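Uncharacterized protein (Leishmania major, PDB 2B4W) is of unknown function but belongs to the beta-rich DUF1861 family of the beta-fructosidase clan, whose better-known relatives act on carbohydrates. Local coordinates at residues F8-L19 with I243-C253; K256-S267 with Y280-E288. One frame throughout, in Å; residues are numbered along the deposited sequence.

Contact 1 of 2, residues F8-L19 with I243-C253; sequences FEANKRVYESVL and IIGTKSCYPPC
Glu9 OE2 is gripped by three groups: Thr246 OG1 donates to it at 2.9 Å, water 1 donates as well, and Lys5 of the same helix forms a salt bridge. The threonine hydroxyl comes in from above the carboxylate plane, 36° out of it. The other oxygen, OE1, takes a bond from Ser248 OG whose 2.5 Å is so short that the exact length is doubtful. Glu9 reaches both hydroxyls by bending at CB-CG (chi2 -72°), which turns the carboxylate over the 3-10 segment 247-249. Lys12 NZ adds a weak bond to Ser248 OG, bringing a positive charge close to Glu9 that probably helps keep it ionised.

Beside this polar cluster lies the Phe8 ring. Ile243 CG2 sits over its centre, 3.7 Å from the ring centroid in a CH-pi contact, while Lys12 CB lies against the opposite face, offset toward the rim. Cys249 SG meets the ring edge-on, 3.6 Å from Phe8 CE2, and also accepts the backbone N-H of Thr246. The N-terminal helix 3-11 is thus clamped to the end of 238-245, an outermost strand of an antiparallel sheet, just where Ile244 and Gly245 both face Asn226 in a classic beta bulge.

Farther along, Ser17 OG donates to Cys249 O, in the carbonyl plane and on a lone pair; at 2.5 Å this bond is also short. With OG swung opposite the backbone N (chi1 176°), the hydroxyl also lies against Pro251, 3.3 Å from its CD. Leu19 lies alongside that proline, the two running opposite ways, with Leu19 CG 3.9 Å from Pro251 CD, and its CD1 branch ends against both CB and SG of Cys253.

Contact 2 of 2, residues K256-S267 with Y280-E288; sequences KVPLLADCVFAS and YSGVGDSHE
Ser267 OG donates to Glu288 OE2 at 2.6 Å, on the syn lone pair, the side of the other carboxylate oxygen. Glu288 doubles back at chi2 (63°) to present that oxygen. Cys33 flanks the pair from outside: its N bonds Glu288 OE1, and its O is a further hydrogen-bond partner of Ser267 OG.

At the other end, the CD1 branch of Leu260 crosses the Asp285 carboxylate, 3.7 Å from OD2, and Lys256 CB packs on Asp285 CB. The ammonium of Lys256 leads away to Lys51 O and Glu50, with a cation-pi contact to Trp55, while water 2 links NZ back to Asp285 O.

Behind these side chains lies the backbone pairing. Phe265 and Gly282 form a hydrogen-bonded pair, with Phe265 N to Gly282 O 2.9 Å and Gly282 N to Phe265 O 2.8 Å. Gly282 O is held twice, since Ser281 OG reaches it from the opposite face of its plane to Phe265 N; Asn226 ND2 is a further partner of that hydroxyl. Val264 CG1 touches Val283 CG2 in the neighbouring non-hydrogen-bonded pair. Past the strand, Gly284 N donates to Cys263 O, and Gly284 O receives the Lys256 N-H at 2.7 Å.

Gly284 and Asp285 both have positive phi and carry the chain round a tight turn, where Ser286 and His287 face Val283 in a classic beta bulge. Strands 264-271, 277-283 and 287-293 make an antiparallel beta meander, consistent with a blade of the five-bladed beta-propeller known in the beta-fructosidase clan.

From the N terminus, helix 3-11 and the start of strand 16-23 lie far along the chain from their partner: contact 1 closes a loop of 223 residues, about half of them strand, when 243-253 returns to them. Contact 2 follows in series and closes only the short hairpin between 256-267 and 280-288, so the two neither cross nor enclose one another. They abut in space, their centres about 12 Å apart, where Cys253 SG packs on Val283 CG1 and Tyr250 on Ser281. Strand 287-293, which continues from contact 2, pairs antiparallel with strand 16-23 from contact 1, tying the chain's beginning to its C-terminal meander in one sheet.

Contact 1 of 2, residues F8-L19 with I243-C253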
# COMPACT_ATOMS: atom_id res chain seq x y z
N PHE A 8 -15.06 0.83 -15.87
CA PHE A 8 -15.01 1.37 -14.51
C PHE A 8 -15.34 2.86 -14.50
O PHE A 8 -16.24 3.29 -13.79
CB PHE A 8 -13.66 1.18 -13.82
CG PHE A 8 -13.58 1.79 -12.42
CD1 PHE A 8 -14.09 1.11 -11.33
CD2 PHE A 8 -13.01 3.02 -12.18
CE1 PHE A 8 -14.02 1.65 -10.06
CE2 PHE A 8 -12.92 3.58 -10.92
CZ PHE A 8 -13.43 2.88 -9.84
N GLU A 9 -14.59 3.63 -15.29
CA GLU A 9 -14.84 5.06 -15.38
C GLU A 9 -16.31 5.40 -15.62
O GLU A 9 -16.79 6.42 -15.14
CB GLU A 9 -14.03 5.68 -16.52
CG GLU A 9 -12.54 5.50 -16.38
CD GLU A 9 -11.92 6.36 -15.29
OE1 GLU A 9 -12.51 7.35 -14.81
OE2 GLU A 9 -10.79 6.00 -14.92
N ALA A 10 -16.98 4.54 -16.37
CA ALA A 10 -18.37 4.71 -16.73
C ALA A 10 -19.29 4.33 -15.57
O ALA A 10 -20.33 4.94 -15.33
CB ALA A 10 -18.69 3.86 -17.95
N ASN A 11 -18.86 3.29 -14.86
CA ASN A 11 -19.68 2.73 -13.79
C ASN A 11 -19.19 3.06 -12.40
O ASN A 11 -19.63 2.45 -11.42
CB ASN A 11 -19.70 1.20 -14.00
CG ASN A 11 -20.53 0.83 -15.21
OD1 ASN A 11 -21.69 1.26 -15.31
ND2 ASN A 11 -19.94 0.07 -16.13
N LYS A 12 -18.28 4.02 -12.21
CA LYS A 12 -17.69 4.11 -10.86
C LYS A 12 -18.67 4.57 -9.80
O LYS A 12 -19.65 5.29 -10.00
CB LYS A 12 -16.44 4.98 -10.93
CG LYS A 12 -16.66 6.40 -11.38
CD LYS A 12 -15.33 7.13 -11.57
CE LYS A 12 -15.57 8.45 -12.30
NZ LYS A 12 -14.51 9.46 -12.00
N ARG A 13 -18.42 4.10 -8.57
CA ARG A 13 -19.35 4.31 -7.47
C ARG A 13 -18.60 4.78 -6.23
O ARG A 13 -18.07 4.02 -5.42
CB ARG A 13 -20.15 3.03 -7.22
CG ARG A 13 -21.42 3.17 -6.42
CD ARG A 13 -22.07 1.88 -5.98
NE ARG A 13 -22.42 0.97 -7.03
CZ ARG A 13 -22.08 -0.29 -7.25
NH1 ARG A 13 -21.27 -0.96 -6.44
NH2 ARG A 13 -22.57 -0.91 -8.32
N VAL A 14 -18.52 6.10 -6.12
CA VAL A 14 -17.76 6.86 -5.16
C VAL A 14 -18.68 7.74 -4.32
O VAL A 14 -19.44 8.50 -4.91
CB VAL A 14 -16.74 7.79 -5.86
CG1 VAL A 14 -15.76 8.40 -4.87
CG2 VAL A 14 -16.01 7.02 -6.95
N TYR A 15 -18.57 7.64 -3.00
CA TYR A 15 -19.47 8.32 -2.10
C TYR A 15 -18.89 9.58 -1.51
O TYR A 15 -19.61 10.44 -1.01
CB TYR A 15 -19.82 7.38 -0.94
CG TYR A 15 -20.50 6.12 -1.38
CD1 TYR A 15 -19.76 5.07 -1.89
CD2 TYR A 15 -21.88 5.98 -1.30
CE1 TYR A 15 -20.38 3.92 -2.30
CE2 TYR A 15 -22.50 4.82 -1.71
CZ TYR A 15 -21.74 3.78 -2.21
OH TYR A 15 -22.33 2.60 -2.63
N GLU A 16 -17.57 9.68 -1.53
CA GLU A 16 -16.81 10.79 -0.98
C GLU A 16 -15.45 10.78 -1.70
O GLU A 16 -15.00 9.70 -2.06
CB GLU A 16 -16.54 10.74 0.52
CG GLU A 16 -17.64 10.29 1.45
CD GLU A 16 -17.32 10.27 2.92
OE1 GLU A 16 -16.24 10.74 3.35
OE2 GLU A 16 -18.20 9.77 3.64
N SER A 17 -14.87 11.95 -1.88
CA SER A 17 -13.64 12.13 -2.65
C SER A 17 -12.93 13.39 -2.19
O SER A 17 -13.43 14.51 -2.29
CB SER A 17 -13.99 12.15 -4.14
OG SER A 17 -12.88 12.40 -4.96
N VAL A 18 -11.74 13.18 -1.61
CA VAL A 18 -10.97 14.26 -1.03
C VAL A 18 -9.47 14.01 -1.29
O VAL A 18 -9.11 12.88 -1.66
CB VAL A 18 -11.11 14.42 0.50
CG1 VAL A 18 -12.56 14.65 0.93
CG2 VAL A 18 -10.54 13.20 1.21
N LEU A 19 -8.73 15.09 -1.07
CA LEU A 19 -7.26 15.01 -1.04
C LEU A 19 -6.83 15.31 0.39
O LEU A 19 -7.38 16.22 1.02
CB LEU A 19 -6.60 15.95 -2.04
CG LEU A 19 -6.78 15.57 -3.52
CD1 LEU A 19 -6.14 16.63 -4.40
CD2 LEU A 19 -6.23 14.18 -3.82
N ILE A 243 -11.25 -3.28 -10.60
CA ILE A 243 -10.75 -1.93 -10.44
C ILE A 243 -11.62 -1.28 -9.35
O ILE A 243 -12.84 -1.46 -9.41
CB ILE A 243 -10.80 -1.04 -11.69
CG1 ILE A 243 -10.01 -1.55 -12.90
CG2 ILE A 243 -10.37 0.38 -11.34
CD1 ILE A 243 -10.40 -0.87 -14.19
N ILE A 244 -10.97 -0.61 -8.42
CA ILE A 244 -11.71 0.06 -7.33
C ILE A 244 -11.51 1.56 -7.27
O ILE A 244 -12.26 2.29 -6.62
CB ILE A 244 -11.34 -0.58 -5.97
CG1 ILE A 244 -9.87 -0.48 -5.58
CG2 ILE A 244 -11.83 -2.03 -5.95
CD1 ILE A 244 -9.56 -1.22 -4.29
N GLY A 245 -10.53 2.07 -7.99
CA GLY A 245 -10.18 3.45 -8.11
C GLY A 245 -9.29 3.78 -9.29
O GLY A 245 -8.49 3.00 -9.79
N THR A 246 -9.43 5.02 -9.72
CA THR A 246 -8.59 5.68 -10.69
C THR A 246 -8.44 7.14 -10.28
O THR A 246 -9.08 7.61 -9.33
CB THR A 246 -9.17 5.64 -12.12
OG1 THR A 246 -10.46 6.28 -12.03
CG2 THR A 246 -9.44 4.24 -12.63
N LYS A 247 -7.62 7.84 -11.04
CA LYS A 247 -7.28 9.25 -10.95
C LYS A 247 -8.52 10.14 -10.91
O LYS A 247 -8.61 11.09 -10.14
CB LYS A 247 -6.42 9.69 -12.15
CG LYS A 247 -5.29 10.64 -12.00
CD LYS A 247 -5.36 11.62 -10.87
CE LYS A 247 -4.35 12.75 -11.09
NZ LYS A 247 -5.10 14.02 -11.28
N SER A 248 -9.49 9.84 -11.78
CA SER A 248 -10.68 10.67 -11.86
C SER A 248 -11.61 10.51 -10.67
O SER A 248 -12.60 11.25 -10.58
CB SER A 248 -11.49 10.32 -13.11
OG SER A 248 -11.79 8.93 -13.03
N CYS A 249 -11.32 9.56 -9.79
CA CYS A 249 -12.12 9.31 -8.60
C CYS A 249 -11.86 10.29 -7.47
O CYS A 249 -12.69 10.46 -6.58
CB CYS A 249 -11.80 7.92 -8.04
SG CYS A 249 -12.47 6.59 -9.03
N TYR A 250 -10.67 10.86 -7.52
CA TYR A 250 -10.09 11.80 -6.58
C TYR A 250 -10.16 13.21 -7.14
O TYR A 250 -10.19 13.36 -8.36
CB TYR A 250 -8.63 11.42 -6.27
CG TYR A 250 -8.49 10.00 -5.78
CD1 TYR A 250 -8.44 8.92 -6.64
CD2 TYR A 250 -8.41 9.74 -4.41
CE1 TYR A 250 -8.31 7.61 -6.19
CE2 TYR A 250 -8.29 8.45 -3.96
CZ TYR A 250 -8.24 7.39 -4.83
OH TYR A 250 -8.11 6.10 -4.33
N PRO A 251 -10.16 14.22 -6.30
CA PRO A 251 -10.18 15.58 -6.85
C PRO A 251 -9.02 15.83 -7.80
O PRO A 251 -7.96 15.19 -7.81
CB PRO A 251 -10.05 16.46 -5.61
CG PRO A 251 -10.55 15.62 -4.48
CD PRO A 251 -10.17 14.21 -4.84
N PRO A 252 -9.26 16.78 -8.69
CA PRO A 252 -8.23 17.21 -9.64
C PRO A 252 -6.99 17.74 -8.93
O PRO A 252 -7.04 18.46 -7.93
CB PRO A 252 -8.91 18.34 -10.41
CG PRO A 252 -10.04 18.78 -9.53
CD PRO A 252 -10.52 17.52 -8.86
N CYS A 253 -5.83 17.36 -9.48
CA CYS A 253 -4.54 17.80 -9.00
C CYS A 253 -3.49 17.50 -10.07
O CYS A 253 -3.65 16.56 -10.86
CB CYS A 253 -4.16 17.16 -7.67
SG CYS A 253 -4.34 15.36 -7.63
O HOH W 1 -8.83 7.99 -14.47

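Contact 2 of 2, residues K256-S267 with Y280-E288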
# COMPACT_ATOMS: atom_id res chain seq x y z
N LYS A 256 3.03 14.48 -10.84
CA LYS A 256 4.44 14.84 -10.76
C LYS A 256 4.87 15.29 -12.16
O LYS A 256 5.51 16.32 -12.34
CB LYS A 256 5.31 13.68 -10.29
CG LYS A 256 6.69 14.10 -9.81
CD LYS A 256 7.43 12.95 -9.16
CE LYS A 256 8.75 13.39 -8.54
NZ LYS A 256 8.60 14.20 -7.32
N VAL A 257 4.48 14.47 -13.12
CA VAL A 257 4.68 14.74 -14.54
C VAL A 257 3.44 14.31 -15.31
O VAL A 257 2.71 13.42 -14.86
CB VAL A 257 5.91 14.01 -15.09
CG1 VAL A 257 7.15 14.57 -14.41
CG2 VAL A 257 5.76 12.52 -14.89
N PRO A 258 3.23 14.98 -16.43
CA PRO A 258 2.08 14.75 -17.30
C PRO A 258 1.85 13.27 -17.59
O PRO A 258 0.74 12.77 -17.76
CB PRO A 258 2.45 15.47 -18.59
CG PRO A 258 3.83 15.99 -18.42
CD PRO A 258 4.11 16.05 -16.95
N LEU A 259 2.95 12.54 -17.67
CA LEU A 259 2.91 11.12 -17.98
C LEU A 259 2.10 10.31 -16.97
O LEU A 259 1.66 9.19 -17.25
CB LEU A 259 4.35 10.64 -18.03
CG LEU A 259 4.67 9.21 -18.39
CD1 LEU A 259 6.03 9.16 -19.08
CD2 LEU A 259 4.67 8.27 -17.19
N LEU A 260 1.94 10.87 -15.78
CA LEU A 260 1.30 10.14 -14.69
C LEU A 260 -0.06 10.76 -14.39
O LEU A 260 -0.50 10.72 -13.25
CB LEU A 260 2.20 10.16 -13.46
CG LEU A 260 3.48 9.32 -13.59
CD1 LEU A 260 4.40 9.58 -12.41
CD2 LEU A 260 3.14 7.84 -13.71
N ALA A 261 -0.67 11.30 -15.44
CA ALA A 261 -1.97 11.94 -15.35
C ALA A 261 -3.10 10.93 -15.19
O ALA A 261 -4.24 11.29 -14.87
CB ALA A 261 -2.22 12.84 -16.56
N ASP A 262 -2.79 9.66 -15.40
CA ASP A 262 -3.75 8.61 -15.16
C ASP A 262 -3.21 7.54 -14.21
O ASP A 262 -3.51 6.36 -14.42
CB ASP A 262 -4.17 7.96 -16.49
CG ASP A 262 -5.54 7.31 -16.35
OD1 ASP A 262 -6.15 7.41 -15.26
OD2 ASP A 262 -5.98 6.69 -17.34
N CYS A 263 -2.45 7.97 -13.22
CA CYS A 263 -1.80 7.16 -12.21
C CYS A 263 -2.32 7.31 -10.78
O CYS A 263 -2.29 8.42 -10.27
CB CYS A 263 -0.30 7.49 -12.17
SG CYS A 263 0.65 6.64 -10.88
N VAL A 264 -2.77 6.24 -10.12
CA VAL A 264 -2.98 6.23 -8.68
C VAL A 264 -2.35 4.96 -8.08
O VAL A 264 -2.46 3.89 -8.65
CB VAL A 264 -4.44 6.26 -8.21
CG1 VAL A 264 -5.04 7.65 -8.35
CG2 VAL A 264 -5.22 5.20 -8.97
N PHE A 265 -1.71 5.11 -6.93
CA PHE A 265 -0.94 3.99 -6.38
C PHE A 265 -1.43 3.72 -4.96
O PHE A 265 -1.15 4.56 -4.10
CB PHE A 265 0.51 4.43 -6.44
CG PHE A 265 1.55 3.49 -5.87
CD1 PHE A 265 1.83 3.52 -4.51
CD2 PHE A 265 2.22 2.61 -6.69
CE1 PHE A 265 2.78 2.67 -3.99
CE2 PHE A 265 3.18 1.75 -6.16
CZ PHE A 265 3.47 1.77 -4.81
N ALA A 266 -2.13 2.62 -4.81
CA ALA A 266 -2.87 2.25 -3.62
C ALA A 266 -2.06 2.29 -2.34
O ALA A 266 -0.91 1.86 -2.27
CB ALA A 266 -3.45 0.83 -3.79
N SER A 267 -2.68 2.84 -1.30
CA SER A 267 -2.06 2.84 0.03
C SER A 267 -2.67 1.74 0.90
O SER A 267 -1.97 0.87 1.41
CB SER A 267 -2.23 4.20 0.69
OG SER A 267 -1.65 5.22 -0.11
N TYR A 280 -7.38 4.94 0.64
CA TYR A 280 -6.26 5.87 0.61
C TYR A 280 -5.32 5.48 -0.52
O TYR A 280 -4.99 4.30 -0.74
CB TYR A 280 -5.54 5.87 1.95
CG TYR A 280 -6.38 6.42 3.08
CD1 TYR A 280 -7.36 5.69 3.73
CD2 TYR A 280 -6.16 7.73 3.49
CE1 TYR A 280 -8.11 6.24 4.76
CE2 TYR A 280 -6.90 8.28 4.51
CZ TYR A 280 -7.87 7.54 5.15
OH TYR A 280 -8.57 8.16 6.16
N SER A 281 -4.91 6.51 -1.28
CA SER A 281 -4.08 6.26 -2.43
C SER A 281 -3.13 7.42 -2.71
O SER A 281 -3.49 8.57 -2.45
CB SER A 281 -4.93 6.08 -3.69
OG SER A 281 -4.19 5.50 -4.75
N GLY A 282 -1.96 7.05 -3.24
CA GLY A 282 -1.11 8.08 -3.85
C GLY A 282 -1.82 8.50 -5.14
O GLY A 282 -2.43 7.65 -5.80
N VAL A 283 -1.74 9.77 -5.46
CA VAL A 283 -2.39 10.37 -6.62
C VAL A 283 -1.38 11.11 -7.50
O VAL A 283 -0.72 12.04 -7.02
CB VAL A 283 -3.49 11.33 -6.13
CG1 VAL A 283 -4.10 12.06 -7.31
CG2 VAL A 283 -4.56 10.57 -5.33
N GLY A 284 -1.22 10.72 -8.76
CA GLY A 284 -0.31 11.41 -9.67
C GLY A 284 1.13 11.51 -9.24
O GLY A 284 1.87 12.34 -9.79
N ASP A 285 1.58 10.71 -8.28
CA ASP A 285 2.89 10.75 -7.65
C ASP A 285 3.16 12.13 -7.05
O ASP A 285 4.31 12.55 -6.91
CB ASP A 285 4.04 10.37 -8.59
CG ASP A 285 4.32 8.88 -8.59
OD1 ASP A 285 3.46 8.07 -8.16
OD2 ASP A 285 5.41 8.46 -9.02
N SER A 286 2.09 12.83 -6.68
CA SER A 286 2.22 14.14 -6.05
C SER A 286 1.34 14.42 -4.85
O SER A 286 1.68 15.31 -4.03
CB SER A 286 1.88 15.20 -7.12
OG SER A 286 0.53 15.13 -7.53
N HIS A 287 0.21 13.73 -4.71
CA HIS A 287 -0.74 13.95 -3.63
C HIS A 287 -1.17 12.60 -3.03
O HIS A 287 -0.86 11.55 -3.57
CB HIS A 287 -1.98 14.71 -4.08
CG HIS A 287 -1.81 16.12 -4.56
ND1 HIS A 287 -1.12 16.41 -5.72
CD2 HIS A 287 -2.22 17.32 -4.10
CE1 HIS A 287 -1.11 17.72 -5.95
NE2 HIS A 287 -1.78 18.30 -4.98
N GLU A 288 -1.89 12.66 -1.92
CA GLU A 288 -2.52 11.50 -1.30
C GLU A 288 -4.03 11.73 -1.29
O GLU A 288 -4.47 12.78 -0.84
CB GLU A 288 -1.96 11.26 0.10
CG GLU A 288 -2.30 9.97 0.80
CD GLU A 288 -1.84 8.67 0.19
OE1 GLU A 288 -0.85 8.67 -0.59
OE2 GLU A 288 -2.44 7.60 0.50
O HOH W 2 6.35 14.59 -6.27